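Long-range contacts in putative phosphomannomutase (Thermus thermophilus, PDB 1TUO), which is probably a magnesium-dependent isomerase of the phosphohexose mutase family that moves phosphate within sugar phosphates, perhaps acting as a phosphopentomutase: residues V53-R58 with K83-T88; A63-L68 with A104-S109. All coordinates share one frame; numbering follows the deposited sequence.

From the N terminus, the chain enters contact 1 at the end of strand 50-55 and the turn beyond it, then forms helix 61-75, which supplies the first half of contact 2. Contact 1 closes when the chain leaves strand 78-82, and contact 2 closes after helix 88-97, in strand 102-106. The two loops therefore cross, their segments alternating along the sequence. Strand 50-55 lies between strands 78-82 and 102-106 in one sheet; contact 1 joins its C-terminal end and the following turn to the loop after strand 78-82, and contact 2 seats helix 61-75 on that sheet. Probable hydrogen bonds, Gly54 O with Leu106 N and Asp56 OD1 with Thr107 OG1, connect the two contacts.

Contact 1 of 2, residues V53-R58 with K83-T88; sequences VGHDTR and KGPVPT
His55 organises the meeting of 53-58 with 83-88, using backbone and ring for different tasks. His55 O accepts from Val86 N at 2.9 Å, in a nearly straight bond (166° at the hydrogen) that lies almost along the C=O axis. Pro85 CA adds a CH...O contact to the same oxygen. The imidazole takes the crowded first torsion, with CG between the backbone N and the carbonyl carbon (chi1 65°). This swings its end back toward 83-88 although CB points away. His55 ND1 donates to Asp56 O at 2.9 Å, close to the ring plane and onto a carbonyl lone pair, a bond that holds the ring's rotation. Gly84 O sits over one ring face, while NE2 meets a water in plane at the edge. That water also makes a weak bond to Gly84 N; a second water bridges His55 N and Gly84 O. At Gly54 a beta carbon would come within 3.2 Å of Val86 CG2, so glycine leaves that methyl its place. Farther on, Thr57 CG2 crosses obliquely against Pro85 CB at 3.7 Å, while Thr57 OG1 bonds Gly186 O. Asp56 OD2 receives Arg58 N from above the carboxylate plane, closing an Asx turn; OD1 is hydrogen-bonded to Thr107 OG1 and salt-bridged to Arg58 NE. The arrangement belongs to the beta-alpha-beta crossover of strand 50-55, helix 61-75 and strand 78-82, the first strand's end bonded to the loop after the second.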
loop_
_atom_site.group_PDB
_atom_site.type_symbol
_atom_site.label_atom_id
_atom_site.label_comp_id
_atom_site.label_asym_id
_atom_site.label_seq_id
_atom_site.Cartn_x
_atom_site.Cartn_y
_atom_site.Cartn_z
ATOM N N VAL A 53 17.951 5.687 -2.555
ATOM C CA VAL A 53 17.494 4.635 -3.464
ATOM C C VAL A 53 17.265 3.350 -2.675
ATOM O O VAL A 53 18.020 3.033 -1.758
ATOM C CB VAL A 53 18.550 4.352 -4.561
ATOM C CG1 VAL A 53 18.072 3.211 -5.474
ATOM C CG2 VAL A 53 18.790 5.609 -5.387
ATOM N N GLY A 54 16.221 2.613 -3.033
ATOM C CA GLY A 54 15.945 1.362 -2.356
ATOM C C GLY A 54 15.440 0.344 -3.359
ATOM O O GLY A 54 15.142 0.694 -4.502
ATOM N N HIS A 55 15.352 -0.918 -2.943
ATOM C CA HIS A 55 14.852 -1.968 -3.834
ATOM C C HIS A 55 14.147 -3.049 -3.025
ATOM O O HIS A 55 14.365 -3.151 -1.823
ATOM C CB HIS A 55 16.012 -2.587 -4.611
ATOM C CG HIS A 55 16.998 -3.312 -3.749
ATOM N ND1 HIS A 55 16.835 -4.631 -3.376
ATOM C CD2 HIS A 55 18.166 -2.907 -3.201
ATOM C CE1 HIS A 55 17.864 -5.004 -2.636
ATOM N NE2 HIS A 55 18.686 -3.977 -2.516
ATOM N N ASP A 56 13.297 -3.845 -3.677
ATOM C CA ASP A 56 12.606 -4.920 -2.975
ATOM C C ASP A 56 13.297 -6.254 -3.260
ATOM O O ASP A 56 14.495 -6.267 -3.533
ATOM C CB ASP A 56 11.113 -4.957 -3.334
ATOM C CG ASP A 56 10.847 -5.195 -4.806
ATOM O OD1 ASP A 56 9.676 -5.014 -5.208
ATOM O OD2 ASP A 56 11.777 -5.565 -5.555
ATOM N N THR A 57 12.566 -7.364 -3.184
ATOM C CA THR A 57 13.187 -8.672 -3.408
ATOM C C THR A 57 13.058 -9.200 -4.826
ATOM O O THR A 57 13.456 -10.337 -5.100
ATOM C CB THR A 57 12.595 -9.745 -2.474
ATOM O OG1 THR A 57 11.229 -9.986 -2.834
ATOM C CG2 THR A 57 12.659 -9.284 -1.025
ATOM N N ARG A 58 12.522 -8.390 -5.730
ATOM C CA ARG A 58 12.363 -8.835 -7.115
ATOM C C ARG A 58 13.701 -9.146 -7.767
ATOM O O ARG A 58 14.733 -8.622 -7.364
ATOM C CB ARG A 58 11.589 -7.785 -7.906
ATOM C CG ARG A 58 10.133 -7.758 -7.507
ATOM C CD ARG A 58 9.342 -6.562 -8.021
ATOM N NE ARG A 58 7.996 -6.635 -7.450
ATOM C CZ ARG A 58 6.991 -7.307 -8.000
ATOM N NH1 ARG A 58 7.163 -7.941 -9.155
ATOM N NH2 ARG A 58 5.830 -7.405 -7.366
ATOM N N LYS A 83 20.627 -0.555 2.418
ATOM C CA LYS A 83 21.151 -1.911 2.484
ATOM C C LYS A 83 20.105 -3.020 2.471
ATOM O O LYS A 83 19.206 -3.061 3.321
ATOM C CB LYS A 83 22.023 -2.067 3.735
ATOM C CG LYS A 83 22.665 -3.444 3.871
ATOM C CD LYS A 83 23.457 -3.562 5.164
ATOM C CE LYS A 83 24.102 -4.936 5.291
ATOM N NZ LYS A 83 23.087 -6.029 5.283
ATOM N N GLY A 84 20.252 -3.926 1.508
ATOM C CA GLY A 84 19.352 -5.055 1.387
ATOM C C GLY A 84 17.954 -4.698 0.940
ATOM O O GLY A 84 17.647 -3.524 0.740
ATOM N N PRO A 85 17.082 -5.699 0.756
ATOM C CA PRO A 85 15.718 -5.381 0.330
ATOM C C PRO A 85 15.017 -4.614 1.440
ATOM O O PRO A 85 15.190 -4.926 2.623
ATOM C CB PRO A 85 15.096 -6.753 0.095
ATOM C CG PRO A 85 15.799 -7.618 1.114
ATOM C CD PRO A 85 17.244 -7.146 1.001
ATOM N N VAL A 86 14.237 -3.608 1.065
ATOM C CA VAL A 86 13.528 -2.813 2.053
ATOM C C VAL A 86 12.082 -2.526 1.661
ATOM O O VAL A 86 11.737 -2.492 0.479
ATOM C CB VAL A 86 14.211 -1.427 2.271
ATOM C CG1 VAL A 86 15.631 -1.600 2.790
ATOM C CG2 VAL A 86 14.215 -0.643 0.965
ATOM N N PRO A 87 11.216 -2.315 2.659
ATOM C CA PRO A 87 9.810 -2.009 2.390
ATOM C C PRO A 87 9.758 -0.593 1.811
ATOM O O PRO A 87 10.596 0.259 2.148
ATOM C CB PRO A 87 9.165 -2.031 3.777
ATOM C CG PRO A 87 10.059 -2.898 4.585
ATOM C CD PRO A 87 11.438 -2.556 4.097
ATOM N N THR A 88 8.786 -0.340 0.943
ATOM C CA THR A 88 8.620 0.992 0.374
ATOM C C THR A 88 8.552 2.047 1.485
ATOM O O THR A 88 9.204 3.093 1.399
ATOM C CB THR A 88 7.337 1.057 -0.494
ATOM O OG1 THR A 88 7.624 0.496 -1.782
ATOM C CG2 THR A 88 6.838 2.500 -0.658
HETATM O O HOH W 1 17.271 -1.175 -0.705
HETATM O O HOH W 2 20.897 -2.733 -1.416
#

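Contact 2 of 2, residues A63-L68 with A104-S109; sequences AFARAL and AMLTAS
Phe64 reaches the strand with its CB and not with its ring. Phe64 CB lies 3.7 Å from Leu106 CD1, whereas the ring, carried by a first torsion that sets CG anti to the carbonyl carbon (chi1 -77°), leads away to stack on Phe29 and meet Phe27 edge-to-face. Between 63-68 and 104-109 the contact is made by apolar side chains, without a hydrogen bond between the segments. Leu106 presents its branched end to the helix: CD1 goes to Phe64, Leu106 CG comes 4.2 Å from Ala65 CB, and Leu106 CD2 touches Leu68 CD2 at 3.9 Å, the two leucines crossing obliquely. With CG anti to its backbone N (chi1 172°), Leu68 also brings its CD2 to 3.6 Å from Ala104 CB. An alanine in place of Leu106 would remove CG and both methyls and would probably loosen the seating of Phe64, Ala65 and Leu68 on the strand. Segment 63-68 runs roughly antiparallel to 104-106, at 153°, with Leu68 also packed on Leu32 and Ala36 of helix 29-45, Ala65 on Val53 of strand 50-55, and Leu106 on Val118 of strand 115-122.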
loop_
_atom_site.group_PDB
_atom_site.type_symbol
_atom_site.label_atom_id
_atom_site.label_comp_id
_atom_site.label_asym_id
_atom_site.label_seq_id
_atom_site.Cartn_x
_atom_site.Cartn_y
_atom_site.Cartn_z
ATOM N N ALA A 63 20.487 -5.155 -8.356
ATOM C CA ALA A 63 21.405 -4.708 -9.403
ATOM C C ALA A 63 20.918 -3.420 -10.073
ATOM O O ALA A 63 21.718 -2.527 -10.376
ATOM C CB ALA A 63 21.587 -5.810 -10.449
ATOM N N PHE A 64 19.612 -3.323 -10.308
ATOM C CA PHE A 64 19.050 -2.125 -10.926
ATOM C C PHE A 64 19.227 -0.936 -9.986
ATOM O O PHE A 64 19.518 0.176 -10.425
ATOM C CB PHE A 64 17.563 -2.323 -11.238
ATOM C CG PHE A 64 17.295 -3.173 -12.464
ATOM C CD1 PHE A 64 16.585 -4.360 -12.363
ATOM C CD2 PHE A 64 17.719 -2.757 -13.721
ATOM C CE1 PHE A 64 16.293 -5.123 -13.503
ATOM C CE2 PHE A 64 17.434 -3.511 -14.859
ATOM C CZ PHE A 64 16.718 -4.694 -14.747
ATOM N N ALA A 65 19.046 -1.175 -8.690
ATOM C CA ALA A 65 19.193 -0.108 -7.702
ATOM C C ALA A 65 20.638 0.391 -7.624
ATOM O O ALA A 65 20.884 1.590 -7.479
ATOM C CB ALA A 65 18.729 -0.595 -6.328
ATOM N N ARG A 66 21.594 -0.525 -7.702
ATOM C CA ARG A 66 22.996 -0.137 -7.652
ATOM C C ARG A 66 23.333 0.680 -8.900
ATOM O O ARG A 66 24.063 1.669 -8.829
ATOM C CB ARG A 66 23.896 -1.378 -7.578
ATOM C CG ARG A 66 23.819 -2.135 -6.254
ATOM C CD ARG A 66 24.976 -3.125 -6.111
ATOM N NE ARG A 66 24.955 -4.162 -7.138
ATOM C CZ ARG A 66 24.244 -5.284 -7.062
ATOM N NH1 ARG A 66 23.489 -5.527 -6.000
ATOM N NH2 ARG A 66 24.289 -6.166 -8.052
ATOM N N ALA A 67 22.779 0.269 -10.037
ATOM C CA ALA A 67 23.022 0.957 -11.304
ATOM C C ALA A 67 22.449 2.371 -11.260
ATOM O O ALA A 67 23.093 3.330 -11.692
ATOM C CB ALA A 67 22.393 0.173 -12.453
ATOM N N LEU A 68 21.234 2.498 -10.738
ATOM C CA LEU A 68 20.597 3.808 -10.639
ATOM C C LEU A 68 21.375 4.709 -9.677
ATOM O O LEU A 68 21.585 5.895 -9.952
ATOM C CB LEU A 68 19.144 3.658 -10.161
ATOM C CG LEU A 68 18.383 4.947 -9.832
ATOM C CD1 LEU A 68 18.311 5.845 -11.060
ATOM C CD2 LEU A 68 16.978 4.597 -9.330
ATOM N N ALA A 104 14.071 7.044 -4.894
ATOM C CA ALA A 104 13.674 6.180 -5.995
ATOM C C ALA A 104 13.609 4.771 -5.443
ATOM O O ALA A 104 14.539 4.312 -4.791
ATOM C CB ALA A 104 14.691 6.254 -7.121
ATOM N N MET A 105 12.505 4.089 -5.699
ATOM C CA MET A 105 12.352 2.728 -5.206
ATOM C C MET A 105 12.153 1.744 -6.357
ATOM O O MET A 105 11.268 1.892 -7.190
ATOM C CB MET A 105 11.140 2.691 -4.275
ATOM C CG MET A 105 10.851 1.285 -3.746
ATOM S SD MET A 105 11.966 0.813 -2.418
ATOM C CE MET A 105 11.441 -0.900 -2.251
ATOM N N LEU A 106 13.009 0.728 -6.388
ATOM C CA LEU A 106 12.916 -0.305 -7.412
ATOM C C LEU A 106 11.931 -1.339 -6.877
ATOM O O LEU A 106 12.243 -2.108 -5.958
ATOM C CB LEU A 106 14.284 -0.951 -7.666
ATOM C CG LEU A 106 15.217 -0.270 -8.681
ATOM C CD1 LEU A 106 14.623 -0.403 -10.086
ATOM C CD2 LEU A 106 15.427 1.202 -8.313
ATOM N N THR A 107 10.729 -1.328 -7.440
ATOM C CA THR A 107 9.689 -2.250 -7.027
ATOM C C THR A 107 8.533 -2.235 -8.013
ATOM O O THR A 107 8.379 -1.288 -8.788
ATOM C CB THR A 107 9.134 -1.873 -5.622
ATOM O OG1 THR A 107 8.221 -2.880 -5.175
ATOM C CG2 THR A 107 8.391 -0.539 -5.675
ATOM N N ALA A 108 7.750 -3.309 -7.986
ATOM C CA ALA A 108 6.553 -3.440 -8.801
ATOM C C ALA A 108 5.453 -3.836 -7.811
ATOM O O ALA A 108 4.430 -4.425 -8.170
ATOM C CB ALA A 108 6.727 -4.502 -9.882
ATOM N N SER A 109 5.713 -3.522 -6.542
ATOM C CA SER A 109 4.765 -3.729 -5.453
ATOM C C SER A 109 4.096 -5.103 -5.370
ATOM O O SER A 109 4.734 -6.089 -5.023
ATOM C CB SER A 109 3.704 -2.616 -5.536
ATOM O OG SER A 109 2.846 -2.584 -4.405
#